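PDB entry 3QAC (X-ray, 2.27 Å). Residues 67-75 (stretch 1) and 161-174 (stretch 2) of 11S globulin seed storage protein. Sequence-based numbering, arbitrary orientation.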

ATOM      1  N   PHE A  67      12.593  -5.300  19.064  1.00 36.89           N
ATOM      2  CA  PHE A  67      11.537  -4.900  18.155  1.00 38.29           C
ATOM      3  C   PHE A  67      11.902  -5.339  16.745  1.00 36.41           C
ATOM      4  O   PHE A  67      13.041  -5.651  16.466  1.00 39.70           O
ATOM      5  N   THR A  68      10.915  -5.375  15.859  1.00 38.22           N
ATOM      6  CA  THR A  68      11.162  -5.682  14.467  1.00 36.22           C
ATOM      7  C   THR A  68      10.346  -4.703  13.662  1.00 35.34           C
ATOM      8  O   THR A  68       9.288  -4.265  14.107  1.00 36.69           O
ATOM      9  N   SER A  69      10.858  -4.338  12.496  1.00 34.00           N
ATOM     10  CA  SER A  69      10.214  -3.364  11.633  1.00 33.82           C
ATOM     11  C   SER A  69       8.890  -3.871  11.087  1.00 34.36           C
ATOM     12  O   SER A  69       8.096  -3.087  10.586  1.00 35.51           O
ATOM     13  N   ALA A  70       8.652  -5.178  11.165  1.00 34.81           N
ATOM     14  CA  ALA A  70       7.367  -5.738  10.722  1.00 36.01           C
ATOM     15  C   ALA A  70       6.392  -6.001  11.880  1.00 34.62           C
ATOM     16  O   ALA A  70       6.822  -6.347  12.978  1.00 36.79           O
ATOM     17  N   PRO A  71       5.074  -5.862  11.628  1.00 32.40           N
ATOM     18  CA  PRO A  71       4.068  -6.197  12.639  1.00 33.94           C
ATOM     19  C   PRO A  71       4.052  -7.706  12.813  1.00 35.50           C
ATOM     20  O   PRO A  71       4.413  -8.425  11.883  1.00 33.18           O
ATOM     21  N   GLU A  72       3.627  -8.179  13.973  1.00 30.87           N
ATOM     22  CA  GLU A  72       3.604  -9.604  14.230  1.00 32.95           C
ATOM     23  C   GLU A  72       2.267  -9.990  14.779  1.00 31.83           C
ATOM     24  O   GLU A  72       1.636  -9.225  15.492  1.00 33.99           O
ATOM     25  N   LEU A  73       1.870 -11.200  14.444  1.00 33.27           N
ATOM     26  CA  LEU A  73       0.694 -11.836  14.961  1.00 31.98           C
ATOM     27  C   LEU A  73       1.228 -13.012  15.732  1.00 36.20           C
ATOM     28  O   LEU A  73       1.924 -13.864  15.172  1.00 40.42           O
ATOM     29  N   ILE A  74       0.911 -13.058  17.016  1.00 35.29           N
ATOM     30  CA  ILE A  74       1.448 -14.069  17.905  1.00 30.36           C
ATOM     31  C   ILE A  74       0.338 -14.969  18.449  1.00 40.12           C
ATOM     32  O   ILE A  74      -0.675 -14.497  18.955  1.00 37.08           O
ATOM     33  N   TYR A  75       0.520 -16.274  18.324  1.00 38.27           N
ATOM     34  CA  TYR A  75      -0.371 -17.207  18.976  1.00 37.11           C
ATOM     35  C   TYR A  75       0.397 -17.919  20.076  1.00 40.18           C
ATOM     36  O   TYR A  75       1.491 -18.444  19.850  1.00 42.02           O
ATOM     37  N   VAL A 161       3.794 -18.973  18.535  1.00 38.62           N
ATOM     38  CA  VAL A 161       4.001 -19.112  17.121  1.00 39.47           C
ATOM     39  C   VAL A 161       3.755 -17.737  16.541  1.00 37.30           C
ATOM     40  O   VAL A 161       2.691 -17.130  16.707  1.00 35.71           O
ATOM     41  N   ILE A 162       4.783 -17.235  15.889  1.00 36.73           N
ATOM     42  CA  ILE A 162       4.830 -15.853  15.495  1.00 35.95           C
ATOM     43  C   ILE A 162       4.851 -15.705  13.987  1.00 35.69           C
ATOM     44  O   ILE A 162       5.782 -16.157  13.321  1.00 40.25           O
ATOM     45  N   LEU A 163       3.806 -15.106  13.436  1.00 32.49           N
ATOM     46  CA  LEU A 163       3.869 -14.663  12.057  1.00 33.23           C
ATOM     47  C   LEU A 163       4.461 -13.261  12.007  1.00 35.88           C
ATOM     48  O   LEU A 163       4.000 -12.344  12.716  1.00 32.75           O
ATOM     49  N   ILE A 164       5.486 -13.105  11.173  1.00 35.89           N
ATOM     50  CA  ILE A 164       6.135 -11.815  10.970  1.00 32.89           C
ATOM     51  C   ILE A 164       5.853 -11.345   9.560  1.00 36.07           C
ATOM     52  O   ILE A 164       6.328 -11.940   8.593  1.00 33.84           O
ATOM     53  N   ASP A 165       5.079 -10.272   9.441  1.00 32.96           N
ATOM     54  CA  ASP A 165       4.539  -9.897   8.150  1.00 33.56           C
ATOM     55  C   ASP A 165       5.444  -8.890   7.467  1.00 36.46           C
ATOM     56  O   ASP A 165       5.152  -7.690   7.433  1.00 39.53           O
ATOM     57  N   THR A 166       6.544  -9.398   6.915  1.00 33.56           N
ATOM     58  CA  THR A 166       7.602  -8.569   6.374  1.00 32.02           C
ATOM     59  C   THR A 166       7.087  -7.759   5.204  1.00 32.64           C
ATOM     60  O   THR A 166       7.584  -6.679   4.939  1.00 35.44           O
ATOM     61  N   ALA A 167       6.082  -8.276   4.510  1.00 30.08           N
ATOM     62  CA  ALA A 167       5.497  -7.558   3.382  1.00 33.99           C
ATOM     63  C   ALA A 167       4.458  -6.491   3.784  1.00 36.13           C
ATOM     64  O   ALA A 167       3.860  -5.854   2.925  1.00 33.23           O
ATOM     65  N   ASN A 168       4.237  -6.314   5.084  1.00 38.12           N
ATOM     66  CA  ASN A 168       3.306  -5.291   5.566  1.00 36.82           C
ATOM     67  C   ASN A 168       3.770  -3.921   5.116  1.00 34.92           C
ATOM     68  O   ASN A 168       4.961  -3.628   5.167  1.00 32.36           O
ATOM     69  N   HIS A 169       2.827  -3.081   4.701  1.00 38.07           N
ATOM     70  CA  HIS A 169       3.093  -1.665   4.445  1.00 36.87           C
ATOM     71  C   HIS A 169       3.864  -1.026   5.599  1.00 38.76           C
ATOM     72  O   HIS A 169       4.653  -0.106   5.390  1.00 36.93           O
ATOM     73  N   ALA A 170       3.645  -1.521   6.813  1.00 32.97           N
ATOM     74  CA  ALA A 170       4.334  -0.964   7.978  1.00 37.60           C
ATOM     75  C   ALA A 170       5.845  -1.230   7.978  1.00 36.40           C
ATOM     76  O   ALA A 170       6.608  -0.457   8.538  1.00 34.55           O
ATOM     77  N   ASN A 171       6.267  -2.339   7.379  1.00 35.90           N
ATOM     78  CA  ASN A 171       7.690  -2.633   7.262  1.00 35.36           C
ATOM     79  C   ASN A 171       8.312  -1.896   6.078  1.00 33.79           C
ATOM     80  O   ASN A 171       8.018  -2.208   4.927  1.00 31.05           O
ATOM     81  N   GLN A 172       9.166  -0.919   6.365  1.00 32.09           N
ATOM     82  CA  GLN A 172       9.793  -0.149   5.301  1.00 33.52           C
ATOM     83  C   GLN A 172      11.268  -0.538   5.067  1.00 29.96           C
ATOM     84  O   GLN A 172      11.974   0.110   4.308  1.00 31.99           O
ATOM     85  N   LEU A 173      11.728  -1.586   5.737  1.00 32.83           N
ATOM     86  CA  LEU A 173      13.068  -2.116   5.496  1.00 30.94           C
ATOM     87  C   LEU A 173      12.958  -3.220   4.453  1.00 32.96           C
ATOM     88  O   LEU A 173      12.013  -3.244   3.700  1.00 34.58           O
ATOM     89  N   ASP A 174      13.923  -4.128   4.376  1.00 40.03           N
ATOM     90  CA  ASP A 174      13.845  -5.165   3.348  1.00 39.13           C
ATOM     91  C   ASP A 174      12.655  -6.116   3.548  1.00 39.29           C
ATOM     92  O   ASP A 174      12.169  -6.311   4.661  1.00 34.62           O
TER

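Side-chain packing between residues 67-75 and 161-174 of the 11S globulin, two stretches that together bury 716 Å². Strands 72-75 and 161-164 run antiparallel, and their backbone ladder fixes which side chains meet: Leu73 N donates to Leu163 O (3.0 Å) and Leu163 N to Leu73 O (2.8 Å), with a matching pair of bonds between Tyr75 and Val161. The greatest cover, however, falls on Ser69 and Pro71 in the loop before the first strand (77 Å² each), followed by Val161 (63 Å²).

Ser69 points toward the second stretch with chi1 p, and its OG donates a hydrogen bond to Asn171 OD1 (2.7 Å). Ser69 CB also lies against Leu173 CD1 (3.3 Å), at the end of a side chain in the m, t rotamer. Asn171 (chi1 t) is the polar hub here. Asn171 OD1 also accepts from Leu173 N (3.0 Å), while Asn171 ND2 donates to Thr166 O (2.7 Å) and Asp174 O (2.9 Å), so both ends of the amide are engaged within the loop while OD1 also takes the bond from Ser69 OG.

Pro71, its ring C-gamma exo, directs CG at Asn168 CG (3.3 Å) and Ala170 CB (4.0 Å). The amide it meets is tethered at both ends: Asn168 ND2 donates to Asp165 OD2 (2.7 Å), and Asn168 OD1 accepts from Ala170 N (2.9 Å). Beyond the ladder, Asp165 N donates to Pro71 O (3.1 Å) in a nearly straight bond (176°), at the first residue of the type I turn Asp165-Asn168. Between Ser69 and Pro71, Ala70 sets its CB against Ile164 CG2 (3.7 Å), Asp165 O (3.6 Å) and Thr166 CA (3.9 Å).

Val161 (chi1 t) shares a sheet face with Tyr75, Leu73 and Leu163; Val161 CB comes to 4.1 Å from Tyr75 O, so the nearest approach of its side chain is to backbone. The tyrosine, chi1 t, leads its ring away from the second stretch, and its OH is hydrogen-bonded elsewhere in the structure. Leu73 and Leu163 meet through their CB atoms (4.3 Å); chi1 of Leu73 lies between wells at -136°, whereas that of Leu163 is t.

The other face carries Glu72, Ile74, Ile162 and Ile164, all with chi1 m. Ile74 CG2 packs on Ile162 CG1 (4.1 Å). Glu72 extends along the isoleucines, its OE2 3.6 Å from Ile162 CG2 and 3.8 Å from Ile164 CG1; these are van der Waals contacts, and the same oxygen finds its hydrogen bond elsewhere in the structure.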

ATOM      1  CB  PHE A  67      11.283  -3.393  18.221  1.00 33.19           C
ATOM      2  CG  PHE A  67      12.534  -2.544  18.131  1.00 37.12           C
ATOM      3  CD1 PHE A  67      13.313  -2.297  19.257  1.00 34.13           C
ATOM      4  CD2 PHE A  67      12.912  -1.970  16.927  1.00 35.48           C
ATOM      5  CE1 PHE A  67      14.437  -1.496  19.180  1.00 36.38           C
ATOM      6  CE2 PHE A  67      14.045  -1.167  16.842  1.00 33.62           C
ATOM      7  CZ  PHE A  67      14.803  -0.928  17.971  1.00 36.18           C
ATOM      8  CB  THR A  68      10.808  -7.157  14.111  1.00 37.79           C
ATOM      9  OG1 THR A  68      10.893  -7.352  12.692  1.00 30.89           O
ATOM     10  CG2 THR A  68       9.411  -7.524  14.594  1.00 33.85           C
ATOM     11  CB  SER A  69      11.134  -3.026  10.459  1.00 32.41           C
ATOM     12  OG  SER A  69      11.406  -4.201   9.720  1.00 29.22           O
ATOM     13  CB  ALA A  70       7.591  -7.015   9.943  1.00 33.53           C
ATOM     14  CB  PRO A  71       2.736  -5.775  11.989  1.00 36.53           C
ATOM     15  CG  PRO A  71       3.072  -5.141  10.690  1.00 33.72           C
ATOM     16  CD  PRO A  71       4.460  -5.561  10.327  1.00 32.92           C
ATOM     17  CB  GLU A  72       4.639  -9.985  15.275  1.00 37.44           C
ATOM     18  CG  GLU A  72       6.039  -9.542  14.973  1.00 36.00           C
ATOM     19  CD  GLU A  72       6.973 -10.037  16.026  1.00 37.56           C
ATOM     20  OE1 GLU A  72       6.650  -9.859  17.216  1.00 42.53           O
ATOM     21  OE2 GLU A  72       8.005 -10.641  15.676  1.00 39.49           O
ATOM     22  CB  LEU A  73      -0.165 -12.323  13.805  1.00 34.45           C
ATOM     23  CG  LEU A  73      -1.653 -12.049  13.928  1.00 37.94           C
ATOM     24  CD1 LEU A  73      -1.870 -10.587  14.288  1.00 36.58           C
ATOM     25  CD2 LEU A  73      -2.337 -12.391  12.624  1.00 38.87           C
ATOM     26  CB  ILE A  74       2.160 -13.404  19.070  1.00 35.51           C
ATOM     27  CG1 ILE A  74       3.199 -12.408  18.535  1.00 36.99           C
ATOM     28  CG2 ILE A  74       2.793 -14.450  19.948  1.00 38.91           C
ATOM     29  CD1 ILE A  74       3.666 -11.370  19.509  1.00 36.34           C
ATOM     30  CB  TYR A  75      -0.943 -18.207  17.984  1.00 37.21           C
ATOM     31  CG  TYR A  75      -1.789 -19.281  18.624  1.00 36.94           C
ATOM     32  CD1 TYR A  75      -3.062 -19.001  19.083  1.00 40.59           C
ATOM     33  CD2 TYR A  75      -1.322 -20.579  18.741  1.00 40.07           C
ATOM     34  CE1 TYR A  75      -3.840 -19.970  19.662  1.00 40.53           C
ATOM     35  CE2 TYR A  75      -2.098 -21.563  19.315  1.00 43.40           C
ATOM     36  CZ  TYR A  75      -3.352 -21.253  19.774  1.00 41.11           C
ATOM     37  OH  TYR A  75      -4.131 -22.224  20.346  1.00 48.80           O
ATOM     38  CB  VAL A 161       3.081 -20.178  16.508  1.00 37.51           C
ATOM     39  CG1 VAL A 161       3.285 -20.259  15.024  1.00 35.58           C
ATOM     40  CG2 VAL A 161       3.356 -21.532  17.157  1.00 37.04           C
ATOM     41  CB  ILE A 162       6.061 -15.209  16.119  1.00 36.27           C
ATOM     42  CG1 ILE A 162       5.996 -15.385  17.643  1.00 37.68           C
ATOM     43  CG2 ILE A 162       6.184 -13.753  15.703  1.00 35.44           C
ATOM     44  CD1 ILE A 162       7.201 -14.878  18.396  1.00 43.24           C
ATOM     45  CB  LEU A 163       2.496 -14.667  11.399  1.00 35.43           C
ATOM     46  CG  LEU A 163       2.599 -14.116   9.977  1.00 38.82           C
ATOM     47  CD1 LEU A 163       2.606 -15.249   8.977  1.00 39.36           C
ATOM     48  CD2 LEU A 163       1.465 -13.158   9.684  1.00 41.39           C
ATOM     49  CB  ILE A 164       7.647 -11.884  11.161  1.00 36.39           C
ATOM     50  CG1 ILE A 164       7.993 -12.634  12.451  1.00 33.84           C
ATOM     51  CG2 ILE A 164       8.241 -10.482  11.158  1.00 32.18           C
ATOM     52  CD1 ILE A 164       9.465 -12.791  12.664  1.00 30.40           C
ATOM     53  CB  ASP A 165       3.130  -9.342   8.313  1.00 35.70           C
ATOM     54  CG  ASP A 165       2.556  -8.876   7.013  1.00 40.24           C
ATOM     55  OD1 ASP A 165       3.039  -9.387   5.981  1.00 36.82           O
ATOM     56  OD2 ASP A 165       1.642  -8.008   7.020  1.00 39.49           O
ATOM     57  CB  THR A 166       8.779  -9.435   5.922  1.00 31.71           C
ATOM     58  OG1 THR A 166       8.268 -10.558   5.207  1.00 42.21           O
ATOM     59  CG2 THR A 166       9.528  -9.965   7.112  1.00 33.77           C
ATOM     60  CB  ALA A 167       4.874  -8.542   2.405  1.00 34.75           C
ATOM     61  CB  ASN A 168       3.228  -5.317   7.100  1.00 35.24           C
ATOM     62  CG  ASN A 168       1.913  -4.719   7.647  1.00 37.86           C
ATOM     63  OD1 ASN A 168       1.813  -3.521   7.913  1.00 38.23           O
ATOM     64  ND2 ASN A 168       0.920  -5.568   7.828  1.00 31.04           N
ATOM     65  CB  HIS A 169       1.776  -0.903   4.257  1.00 44.05           C
ATOM     66  CG  HIS A 169       1.093  -0.547   5.547  1.00 48.93           C
ATOM     67  ND1 HIS A 169       0.299  -1.439   6.246  1.00 49.09           N
ATOM     68  CD2 HIS A 169       1.094   0.602   6.268  1.00 48.63           C
ATOM     69  CE1 HIS A 169      -0.163  -0.850   7.339  1.00 52.66           C
ATOM     70  NE2 HIS A 169       0.310   0.385   7.379  1.00 51.50           N
ATOM     71  CB  ALA A 170       3.698  -1.460   9.272  1.00 36.44           C
ATOM     72  CB  ASN A 171       7.953  -4.135   7.108  1.00 32.38           C
ATOM     73  CG  ASN A 171       9.441  -4.434   6.827  1.00 33.14           C
ATOM     74  OD1 ASN A 171      10.325  -3.749   7.333  1.00 31.09           O
ATOM     75  ND2 ASN A 171       9.702  -5.430   5.999  1.00 30.84           N
ATOM     76  CB  GLN A 172       9.636   1.348   5.571  1.00 31.36           C
ATOM     77  CG  GLN A 172       8.161   1.786   5.725  1.00 37.64           C
ATOM     78  CD  GLN A 172       7.990   3.295   5.670  1.00 35.11           C
ATOM     79  OE1 GLN A 172       6.877   3.824   5.717  1.00 43.18           O
ATOM     80  NE2 GLN A 172       9.094   3.993   5.590  1.00 34.26           N
ATOM     81  CB  LEU A 173      13.673  -2.649   6.788  1.00 30.15           C
ATOM     82  CG  LEU A 173      13.810  -1.599   7.898  1.00 35.89           C
ATOM     83  CD1 LEU A 173      14.129  -2.250   9.241  1.00 29.96           C
ATOM     84  CD2 LEU A 173      14.868  -0.582   7.529  1.00 31.66           C
ATOM     85  CB  ASP A 174      15.144  -5.963   3.281  1.00 46.33           C
ATOM     86  CG  ASP A 174      16.318  -5.157   2.731  1.00 48.09           C
ATOM     87  OD1 ASP A 174      17.456  -5.558   3.033  1.00 48.90           O
ATOM     88  OD2 ASP A 174      16.125  -4.142   2.014  1.00 44.65           O
TER